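Local coordinates for rieske iron-sulfur protein soxF (PDB 1JM1) that carries a [2Fe-2S] cluster in its soluble domain and probably passes electrons along the respiratory chain of Sulfolobus acidocaldarius, at residues E42-Q50 with N84-V93; G98-V107 with Y193-G204. All blocks are in the same frame, centred on the assembly; numbering follows the deposited sequence. Where two conformers were deposited one is given.

Contact 1. Residues E42-Q50 with N84-V93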
loop_
_atom_site.group_PDB
_atom_site.type_symbol
_atom_site.label_atom_id
_atom_site.label_comp_id
_atom_site.label_asym_id
_atom_site.label_seq_id
_atom_site.Cartn_x
_atom_site.Cartn_y
_atom_site.Cartn_z
ATOM N N GLU A 42 -10.442 -1.487 -6.105
ATOM C CA GLU A 42 -9.339 -0.599 -5.692
ATOM C C GLU A 42 -8.200 -1.457 -5.164
ATOM O O GLU A 42 -8.164 -1.823 -3.984
ATOM C CB GLU A 42 -9.809 0.380 -4.636
ATOM C CG GLU A 42 -10.810 1.406 -5.161
ATOM C CD GLU A 42 -11.474 2.184 -4.073
ATOM O OE1 GLU A 42 -11.677 1.708 -2.958
ATOM O OE2 GLU A 42 -11.810 3.411 -4.360
ATOM N N PRO A 43 -7.251 -1.828 -6.013
ATOM C CA PRO A 43 -6.221 -2.752 -5.579
ATOM C C PRO A 43 -5.199 -2.101 -4.663
ATOM O O PRO A 43 -4.831 -0.947 -4.870
ATOM C CB PRO A 43 -5.585 -3.214 -6.921
ATOM C CG PRO A 43 -5.715 -1.994 -7.766
ATOM C CD PRO A 43 -7.085 -1.408 -7.421
ATOM N N CYS A 44 -4.740 -2.882 -3.694
ATOM C CA CYS A 44 -3.773 -2.511 -2.685
ATOM C C CYS A 44 -2.833 -3.651 -2.450
ATOM O O CYS A 44 -3.107 -4.790 -2.854
ATOM C CB CYS A 44 -4.505 -2.188 -1.357
ATOM S SG CYS A 44 -5.681 -0.818 -1.440
ATOM N N PHE A 45 -1.739 -3.425 -1.720
ATOM C CA PHE A 45 -0.912 -4.537 -1.260
ATOM C C PHE A 45 -0.408 -4.276 0.128
ATOM O O PHE A 45 -0.024 -3.154 0.471
ATOM C CB PHE A 45 0.235 -4.832 -2.243
ATOM C CG PHE A 45 1.239 -3.729 -2.415
ATOM C CD1 PHE A 45 2.397 -3.695 -1.688
ATOM C CD2 PHE A 45 1.000 -2.687 -3.299
ATOM C CE1 PHE A 45 3.278 -2.656 -1.806
ATOM C CE2 PHE A 45 1.888 -1.626 -3.407
ATOM C CZ PHE A 45 3.033 -1.612 -2.682
ATOM N N LEU A 46 -0.325 -5.351 0.903
ATOM C CA LEU A 46 0.481 -5.420 2.106
ATOM C C LEU A 46 1.888 -5.736 1.716
ATOM O O LEU A 46 2.127 -6.479 0.770
ATOM C CB LEU A 46 0.047 -6.576 3.089
ATOM C CG LEU A 46 -1.296 -6.735 3.600
ATOM C CD1 LEU A 46 -1.407 -7.950 4.564
ATOM C CD2 LEU A 46 -1.732 -5.522 4.422
ATOM N N VAL A 47 2.838 -5.218 2.493
ATOM C CA VAL A 47 4.249 -5.581 2.319
ATOM C C VAL A 47 4.889 -5.662 3.680
ATOM O O VAL A 47 4.701 -4.766 4.524
ATOM C CB VAL A 47 4.975 -4.613 1.394
ATOM C CG1 VAL A 47 4.932 -3.150 1.850
ATOM C CG2 VAL A 47 6.430 -5.077 1.145
ATOM N N ASP A 48 5.642 -6.738 3.909
ATOM C CA ASP A 48 6.491 -6.849 5.093
ATOM C C ASP A 48 7.810 -6.253 4.711
ATOM O O ASP A 48 8.615 -6.848 3.965
ATOM C CB ASP A 48 6.604 -8.262 5.593
ATOM C CG ASP A 48 7.446 -8.332 6.865
ATOM O OD1 ASP A 48 8.379 -7.581 7.054
ATOM O OD2 ASP A 48 7.224 -9.310 7.642
ATOM N N LEU A 49 8.076 -4.996 5.174
ATOM C CA LEU A 49 9.264 -4.300 4.744
ATOM C C LEU A 49 10.527 -4.919 5.287
ATOM O O LEU A 49 11.604 -4.730 4.645
ATOM C CB LEU A 49 9.210 -2.820 5.034
ATOM C CG LEU A 49 8.226 -1.992 4.181
ATOM C CD1 LEU A 49 8.237 -0.534 4.583
ATOM C CD2 LEU A 49 8.553 -2.060 2.686
ATOM N N GLN A 50 10.492 -5.636 6.386
ATOM C CA GLN A 50 11.697 -6.334 6.875
ATOM C C GLN A 50 11.981 -7.553 6.034
ATOM O O GLN A 50 13.141 -7.802 5.679
ATOM C CB GLN A 50 11.498 -6.656 8.373
ATOM C CG GLN A 50 12.706 -7.438 8.941
ATOM C CD GLN A 50 12.554 -7.581 10.471
ATOM O OE1 GLN A 50 13.542 -7.308 11.085
ATOM N NE2 GLN A 50 11.498 -8.096 10.958
ATOM N N ASN A 84 6.086 -8.298 14.631
ATOM C CA ASN A 84 7.388 -7.740 14.320
ATOM C C ASN A 84 7.324 -6.243 14.075
ATOM O O ASN A 84 8.362 -5.596 13.977
ATOM C CB ASN A 84 7.987 -8.391 13.061
ATOM C CG ASN A 84 8.128 -9.893 13.235
ATOM O OD1 ASN A 84 8.769 -10.291 14.225
ATOM N ND2 ASN A 84 7.463 -10.659 12.404
ATOM N N GLY A 85 6.137 -5.670 13.936
ATOM C CA GLY A 85 5.980 -4.246 13.663
ATOM C C GLY A 85 6.347 -3.830 12.239
ATOM O O GLY A 85 6.598 -2.632 12.066
ATOM N N THR A 86 6.361 -4.732 11.282
ATOM C CA THR A 86 6.999 -4.449 9.994
ATOM C C THR A 86 6.055 -4.524 8.805
ATOM O O THR A 86 6.536 -4.445 7.674
ATOM C CB THR A 86 8.188 -5.401 9.797
ATOM O OG1 THR A 86 7.700 -6.739 9.919
ATOM C CG2 THR A 86 9.297 -5.120 10.819
ATOM N N ILE A 87 4.751 -4.681 9.019
ATOM C CA ILE A 87 3.801 -4.805 7.912
ATOM C C ILE A 87 3.116 -3.479 7.640
ATOM O O ILE A 87 2.538 -2.860 8.562
ATOM C CB ILE A 87 2.783 -5.913 8.184
ATOM C CG1 ILE A 87 3.506 -7.265 8.264
ATOM C CG2 ILE A 87 1.716 -5.907 7.099
ATOM C CD1 ILE A 87 2.705 -8.365 8.783
ATOM N N PHE A 88 3.166 -3.066 6.387
ATOM C CA PHE A 88 2.616 -1.822 5.871
ATOM C C PHE A 88 1.734 -2.152 4.669
ATOM O O PHE A 88 1.737 -3.291 4.173
ATOM C CB PHE A 88 3.756 -0.863 5.449
ATOM C CG PHE A 88 4.648 -0.501 6.606
ATOM C CD1 PHE A 88 5.709 -1.305 6.971
ATOM C CD2 PHE A 88 4.397 0.640 7.335
ATOM C CE1 PHE A 88 6.530 -0.970 8.030
ATOM C CE2 PHE A 88 5.194 1.001 8.406
ATOM C CZ PHE A 88 6.271 0.189 8.719
ATOM N N ALA A 89 1.029 -1.163 4.157
ATOM C CA ALA A 89 0.211 -1.354 2.974
ATOM C C ALA A 89 0.087 -0.063 2.191
ATOM O O ALA A 89 0.092 1.034 2.743
ATOM C CB ALA A 89 -1.175 -1.861 3.365
ATOM N N PHE A 90 -0.079 -0.225 0.870
ATOM C CA PHE A 90 -0.150 0.893 -0.066
ATOM C C PHE A 90 -1.227 0.611 -1.090
ATOM O O PHE A 90 -1.539 -0.528 -1.443
ATOM C CB PHE A 90 1.189 1.079 -0.779
ATOM C CG PHE A 90 2.341 1.444 0.132
ATOM C CD1 PHE A 90 3.065 0.468 0.779
ATOM C CD2 PHE A 90 2.658 2.792 0.342
ATOM C CE1 PHE A 90 4.071 0.809 1.656
ATOM C CE2 PHE A 90 3.696 3.130 1.193
ATOM C CZ PHE A 90 4.384 2.157 1.837
ATOM N N SER A 91 -1.715 1.719 -1.711
ATOM C CA SER A 91 -2.447 1.595 -2.966
ATOM C C SER A 91 -1.544 0.978 -4.041
ATOM O O SER A 91 -0.353 1.240 -4.112
ATOM C CB SER A 91 -2.883 2.979 -3.420
ATOM O OG SER A 91 -3.560 2.932 -4.673
ATOM N N ASP A 92 -2.181 0.168 -4.911
ATOM C CA ASP A 92 -1.508 -0.404 -6.066
ATOM C C ASP A 92 -1.777 0.372 -7.347
ATOM O O ASP A 92 -1.481 -0.168 -8.425
ATOM C CB ASP A 92 -1.874 -1.865 -6.231
ATOM C CG ASP A 92 -1.014 -2.617 -7.189
ATOM O OD1 ASP A 92 0.244 -2.344 -7.150
ATOM O OD2 ASP A 92 -1.490 -3.496 -7.929
ATOM N N VAL A 93 -2.293 1.585 -7.267
ATOM C CA VAL A 93 -2.593 2.426 -8.439
ATOM C C VAL A 93 -1.670 3.633 -8.420
ATOM O O VAL A 93 -1.684 4.449 -7.478
ATOM C CB VAL A 93 -4.066 2.803 -8.501
ATOM C CG1 VAL A 93 -4.312 3.667 -9.768
ATOM C CG2 VAL A 93 -4.993 1.599 -8.478
HETATM O O HOH W 1 -5.920 1.587 -4.647
HETATM O O HOH W 2 5.774 -9.712 10.085
HETATM O O HOH W 3 11.106 -6.919 13.773
#
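Phe45 and Phe90 pair across two antiparallel strands, 43-48 and 87-91, that form part of a three-stranded sheet completed by strand 32-36 on the far side of 43-48. Two hydrogen bonds join this pair, Phe45 N to Phe90 O (2.9 Å) and Phe90 N to Phe45 O (3.0 Å); Val47 and Phe88 are tied in the same reciprocal way. The rings of Phe45 and Phe90 are tilted only 28° from one another but offset along their planes, so that little face-to-face stacking remains. With CG held between the backbone N and the carbonyl carbon (chi1 64°), the Phe45 ring brings CZ to 3.8 Å from Phe90 CB. Val47 CG1 reaches the edge of the Phe90 ring, and Leu49 CD1 meets Phe88 CD1 at 3.6 Å, the two side chains crossing at about a right angle. On the opposite sheet face Leu46 CD2 packs against Ala89 CB (3.9 Å), under cover of Leu153 from strand 151-155 and Val21 from helix 18-28.

The packed middle gives way to a solvent side at Asn84 and Gln50. One water donates to Asp48 OD2 and accepts from Asn84 ND2, while a second spans Asn84 O and, weakly, Gln50 NE2; the Gln50 side chain lies mainly against carbons, CB and NE2 near Thr86 CG2 and NE2 also near Asn84 CB. Between the two regimes sits Asp48, the N-cap of helix 49-53. Thr86 OG1 donates to Asp48 OD1 (3.1 Å) from above the carboxylate plane, 55° out of it, and Leu49 N binds Thr86 O (3.0 Å). The same OD1 accepts Ala51 N and, weakly, Gln50 N. Such a gathering of donors on one oxygen at a helix start probably favours the ionised carboxylate and pins the strand-to-helix junction to the neighbouring strand.

Contact 2. Residues G98-V107 with Y193-G204; sequences GCQLPAQVIV and YSVPNNPSCSNG. With FES (Fe2/s2 (inorganic) cluster), chain C.
The Tyr193 ring, modelled in two conformers of which one is described, meets Gly98 O and Gln100 OE1 at its edge, both near the ring plane; neither atom lies over a face. The Gln100 amide stands almost upright to the ring, 85° between planes, with OE1 3.6 Å from Tyr193 CD2. In this conformer Tyr193 OH donates to Gly98 O (2.7 Å) in the carbonyl plane, on a lone pair. Gly98 and Cys99 close the Cys-X-His-Leu-Gly-Cys loop of the Rieske fold, and the Cys99-Cys126 disulfide joins it to the second cluster loop. Further on, the C-terminal strand 202-203 pairs in parallel with strand 105-107 at the edge of a mixed sheet.

Gln100 runs out extended, with CG anti to the backbone N (chi1 -172°), and NE2 reaches Ser194 O at 2.9 Å along a nearly straight N-H...O line of 176°. NE2 also donates to Asp92, while a water links OE1 to Ser194 N, so both ends of the amide are engaged. A leucine in its place would offer no amide, and would probably leave Ser194 O and Asp92 without their shared donor and the bridging water less firmly held. Gln104 CB sits tightly against Ser200 OG (3.1 Å), and Gln104 O opens the strand pairing by accepting Ser202 N (3.0 Å). Ile106 N then binds Ser202 O (2.8 Å), and Gly204 N binds Ile106 O (2.8 Å), the alternation expected of parallel strands. Beside Ile106 CG1 lies the sulfur of Cys201, whose disulfide to Cys30 ties the tail to the body of the protein. At the chain end Val105 CG1 comes to 3.8 Å from Gly204 CA.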
loop_
_atom_site.group_PDB
_atom_site.type_symbol
_atom_site.label_atom_id
_atom_site.label_comp_id
_atom_site.label_asym_id
_atom_site.label_seq_id
_atom_site.Cartn_x
_atom_site.Cartn_y
_atom_site.Cartn_z
ATOM N N GLY A 98 -2.353 6.420 -13.288
ATOM C CA GLY A 98 -3.274 5.347 -13.026
ATOM C C GLY A 98 -2.868 3.990 -13.512
ATOM O O GLY A 98 -3.720 3.062 -13.504
ATOM N N CYS A 99 -1.610 3.776 -13.922
ATOM C CA CYS A 99 -1.200 2.401 -14.148
ATOM C C CYS A 99 -1.198 1.611 -12.856
ATOM O O CYS A 99 -0.959 2.151 -11.782
ATOM C CB CYS A 99 0.206 2.362 -14.787
ATOM S SG CYS A 99 0.064 2.774 -16.559
ATOM N N GLN A 100 -1.446 0.320 -12.967
ATOM C CA GLN A 100 -1.349 -0.575 -11.829
ATOM C C GLN A 100 0.107 -0.922 -11.606
ATOM O O GLN A 100 0.844 -1.255 -12.535
ATOM C CB GLN A 100 -2.221 -1.811 -12.066
ATOM C CG GLN A 100 -2.315 -2.681 -10.858
ATOM C CD GLN A 100 -3.411 -3.706 -10.906
ATOM O OE1 GLN A 100 -4.112 -3.873 -11.909
ATOM N NE2 GLN A 100 -3.629 -4.388 -9.801
ATOM N N LEU A 101 0.553 -0.857 -10.363
ATOM C CA LEU A 101 1.968 -0.967 -10.048
ATOM C C LEU A 101 2.368 -2.427 -9.862
ATOM O O LEU A 101 1.726 -3.170 -9.094
ATOM C CB LEU A 101 2.272 -0.172 -8.775
ATOM C CG LEU A 101 2.109 1.329 -8.927
ATOM C CD1 LEU A 101 2.046 2.002 -7.553
ATOM C CD2 LEU A 101 3.203 1.965 -9.771
ATOM N N PRO A 102 3.456 -2.852 -10.497
ATOM C CA PRO A 102 3.870 -4.278 -10.430
ATOM C C PRO A 102 4.705 -4.582 -9.191
ATOM O O PRO A 102 5.880 -4.941 -9.256
ATOM C CB PRO A 102 4.668 -4.476 -11.747
ATOM C CG PRO A 102 5.292 -3.115 -11.964
ATOM C CD PRO A 102 4.234 -2.102 -11.511
ATOM N N ALA A 103 4.058 -4.438 -8.022
ATOM C CA ALA A 103 4.733 -4.689 -6.769
ATOM C C ALA A 103 5.132 -6.142 -6.585
ATOM O O ALA A 103 5.973 -6.445 -5.752
ATOM C CB ALA A 103 3.845 -4.252 -5.608
ATOM N N GLN A 104 4.544 -7.027 -7.385
ATOM C CA GLN A 104 4.873 -8.458 -7.325
ATOM C C GLN A 104 6.135 -8.829 -8.100
ATOM O O GLN A 104 6.620 -9.924 -7.965
ATOM C CB GLN A 104 3.695 -9.337 -7.864
ATOM C CG GLN A 104 3.398 -9.215 -9.358
ATOM C CD GLN A 104 2.681 -8.080 -9.873
ATOM O OE1 GLN A 104 2.446 -7.069 -9.272
ATOM N NE2 GLN A 104 2.393 -8.045 -11.198
ATOM N N VAL A 105 6.630 -7.908 -8.949
ATOM C CA VAL A 105 7.821 -8.191 -9.774
ATOM C C VAL A 105 9.016 -7.698 -8.975
ATOM O O VAL A 105 9.244 -6.488 -8.862
ATOM C CB VAL A 105 7.733 -7.579 -11.138
ATOM C CG1 VAL A 105 9.019 -7.880 -11.933
ATOM C CG2 VAL A 105 6.485 -8.074 -11.921
ATOM N N ILE A 106 9.760 -8.610 -8.355
ATOM C CA ILE A 106 10.837 -8.251 -7.450
ATOM C C ILE A 106 12.125 -8.101 -8.246
ATOM O O ILE A 106 12.484 -9.042 -8.995
ATOM C CB ILE A 106 10.996 -9.278 -6.324
ATOM C CG1 ILE A 106 9.653 -9.601 -5.625
ATOM C CG2 ILE A 106 12.103 -8.850 -5.403
ATOM C CD1 ILE A 106 8.937 -8.388 -5.015
ATOM N N VAL A 107 12.742 -6.935 -8.197
ATOM C CA VAL A 107 13.835 -6.601 -9.073
ATOM C C VAL A 107 15.076 -6.265 -8.236
ATOM O O VAL A 107 15.034 -5.947 -7.013
ATOM C CB VAL A 107 13.483 -5.492 -10.083
ATOM C CG1 VAL A 107 12.315 -5.934 -10.945
ATOM C CG2 VAL A 107 13.166 -4.168 -9.416
ATOM N N TYR A 193 -9.389 -2.581 -12.338
ATOM C CA TYR A 193 -8.177 -3.275 -11.963
ATOM C C TYR A 193 -8.530 -4.595 -11.249
ATOM O O TYR A 193 -9.467 -4.607 -10.364
ATOM C CB TYR A 193 -7.340 -2.464 -10.971
ATOM C CG TYR A 193 -7.040 -1.053 -11.418
ATOM C CD1 TYR A 193 -7.799 0.000 -10.957
ATOM C CD2 TYR A 193 -6.018 -0.789 -12.290
ATOM C CE1 TYR A 193 -7.522 1.296 -11.347
ATOM C CE2 TYR A 193 -5.707 0.530 -12.703
ATOM C CZ TYR A 193 -6.467 1.551 -12.237
ATOM O OH TYR A 193 -6.280 2.865 -12.596
ATOM N N SER A 194 -7.829 -5.552 -11.649
ATOM C CA SER A 194 -7.834 -6.855 -10.873
ATOM C C SER A 194 -6.777 -6.904 -9.731
ATOM O O SER A 194 -5.851 -6.229 -9.633
ATOM C CB SER A 194 -7.711 -8.055 -11.759
ATOM O OG SER A 194 -6.728 -7.765 -12.727
ATOM N N VAL A 195 -6.970 -7.844 -8.890
ATOM C CA VAL A 195 -6.251 -8.125 -7.670
ATOM C C VAL A 195 -5.500 -9.416 -7.971
ATOM O O VAL A 195 -6.108 -10.474 -8.215
ATOM C CB VAL A 195 -7.148 -8.325 -6.437
ATOM C CG1 VAL A 195 -6.337 -8.678 -5.197
ATOM C CG2 VAL A 195 -7.952 -7.007 -6.155
ATOM N N PRO A 196 -4.170 -9.368 -8.004
ATOM C CA PRO A 196 -3.370 -10.616 -8.219
ATOM C C PRO A 196 -3.624 -11.692 -7.178
ATOM O O PRO A 196 -3.926 -11.335 -6.013
ATOM C CB PRO A 196 -1.918 -10.119 -8.077
ATOM C CG PRO A 196 -2.088 -8.670 -8.527
ATOM C CD PRO A 196 -3.378 -8.142 -7.928
ATOM N N ASN A 197 -3.554 -12.950 -7.610
ATOM C CA ASN A 197 -3.633 -14.062 -6.630
ATOM C C ASN A 197 -2.349 -14.107 -5.801
ATOM O O ASN A 197 -1.270 -13.836 -6.227
ATOM C CB ASN A 197 -3.862 -15.413 -7.328
ATOM C CG ASN A 197 -5.228 -15.521 -8.043
ATOM O OD1 ASN A 197 -6.266 -15.028 -7.593
ATOM N ND2 ASN A 197 -5.141 -16.230 -9.168
ATOM N N ASN A 198 -2.493 -14.435 -4.533
ATOM C CA ASN A 198 -1.367 -14.544 -3.624
ATOM C C ASN A 198 -0.973 -16.002 -3.480
ATOM O O ASN A 198 -1.882 -16.828 -3.274
ATOM C CB ASN A 198 -1.722 -13.969 -2.250
ATOM C CG ASN A 198 -2.089 -12.492 -2.317
ATOM O OD1 ASN A 198 -1.306 -11.692 -2.865
ATOM N ND2 ASN A 198 -3.216 -12.140 -1.778
ATOM N N PRO A 199 0.301 -16.347 -3.502
ATOM C CA PRO A 199 1.432 -15.512 -3.765
ATOM C C PRO A 199 1.565 -15.190 -5.241
ATOM O O PRO A 199 1.305 -16.058 -6.049
ATOM C CB PRO A 199 2.677 -16.273 -3.252
ATOM C CG PRO A 199 2.239 -17.704 -3.475
ATOM C CD PRO A 199 0.735 -17.762 -3.249
ATOM N N SER A 200 2.023 -13.990 -5.553
ATOM C CA SER A 200 2.151 -13.518 -6.910
ATOM C C SER A 200 3.574 -13.186 -7.315
ATOM O O SER A 200 3.806 -12.815 -8.481
ATOM C CB SER A 200 1.291 -12.219 -6.999
ATOM O OG SER A 200 1.915 -11.205 -6.152
ATOM N N CYS A 201 4.531 -13.186 -6.416
ATOM C CA CYS A 201 5.859 -12.620 -6.727
ATOM C C CYS A 201 6.568 -13.433 -7.781
ATOM O O CYS A 201 6.452 -14.681 -7.873
ATOM C CB CYS A 201 6.738 -12.589 -5.495
ATOM S SG CYS A 201 6.245 -11.486 -4.170
ATOM N N SER A 202 7.356 -12.730 -8.535
ATOM C CA SER A 202 8.258 -13.330 -9.521
ATOM C C SER A 202 9.539 -12.493 -9.474
ATOM O O SER A 202 9.541 -11.352 -9.022
ATOM C CB SER A 202 7.689 -13.372 -10.909
ATOM O OG SER A 202 7.447 -12.000 -11.362
ATOM N N ASN A 203 10.663 -13.069 -9.881
ATOM C CA ASN A 203 11.896 -12.312 -9.999
ATOM C C ASN A 203 12.012 -11.648 -11.376
ATOM O O ASN A 203 11.872 -12.344 -12.432
ATOM C CB ASN A 203 13.127 -13.207 -9.787
ATOM C CG ASN A 203 13.222 -13.487 -8.287
ATOM O OD1 ASN A 203 13.085 -12.632 -7.445
ATOM N ND2 ASN A 203 13.432 -14.769 -7.991
ATOM N N GLY A 204 12.236 -10.338 -11.426
ATOM C CA GLY A 204 12.219 -9.704 -12.750
ATOM C C GLY A 204 13.412 -8.855 -13.062
ATOM O O GLY A 204 14.350 -8.886 -12.251
ATOM O OXT GLY A 204 13.448 -8.120 -14.119
HETATM FE FE1 FES C . 2.849 5.395 -13.309
HETATM FE FE2 FES C . 2.828 7.306 -15.243
HETATM S S1 FES C . 4.582 6.707 -13.954
HETATM S S2 FES C . 1.131 5.927 -14.681
HETATM O O HOH W 4 -5.918 -5.268 -13.962
HETATM O O HOH W 5 15.043 -10.310 -8.506
#

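How the contacts relate
Contacts 1 and 2 follow one another along the chain, with centres about 12 Å apart, and meet where strand 87-91 runs into the first cluster loop. There a probable backbone hydrogen bond joins them, Asp92 O to Leu101 N at 2.9 Å, and the Asp92-Gln100 bond does the same through side chains. Pro43 CG packs on Tyr193 CB at 3.6 Å, so segments 42-50 and 193-204 touch as well. Contact 1 is buried near the middle of the chain, its Val93 side chain about 8 Å from the cluster. Contact 2 is a surface contact that reaches the cluster itself, with Cys99 N 3.6 Å from the sulfide S2.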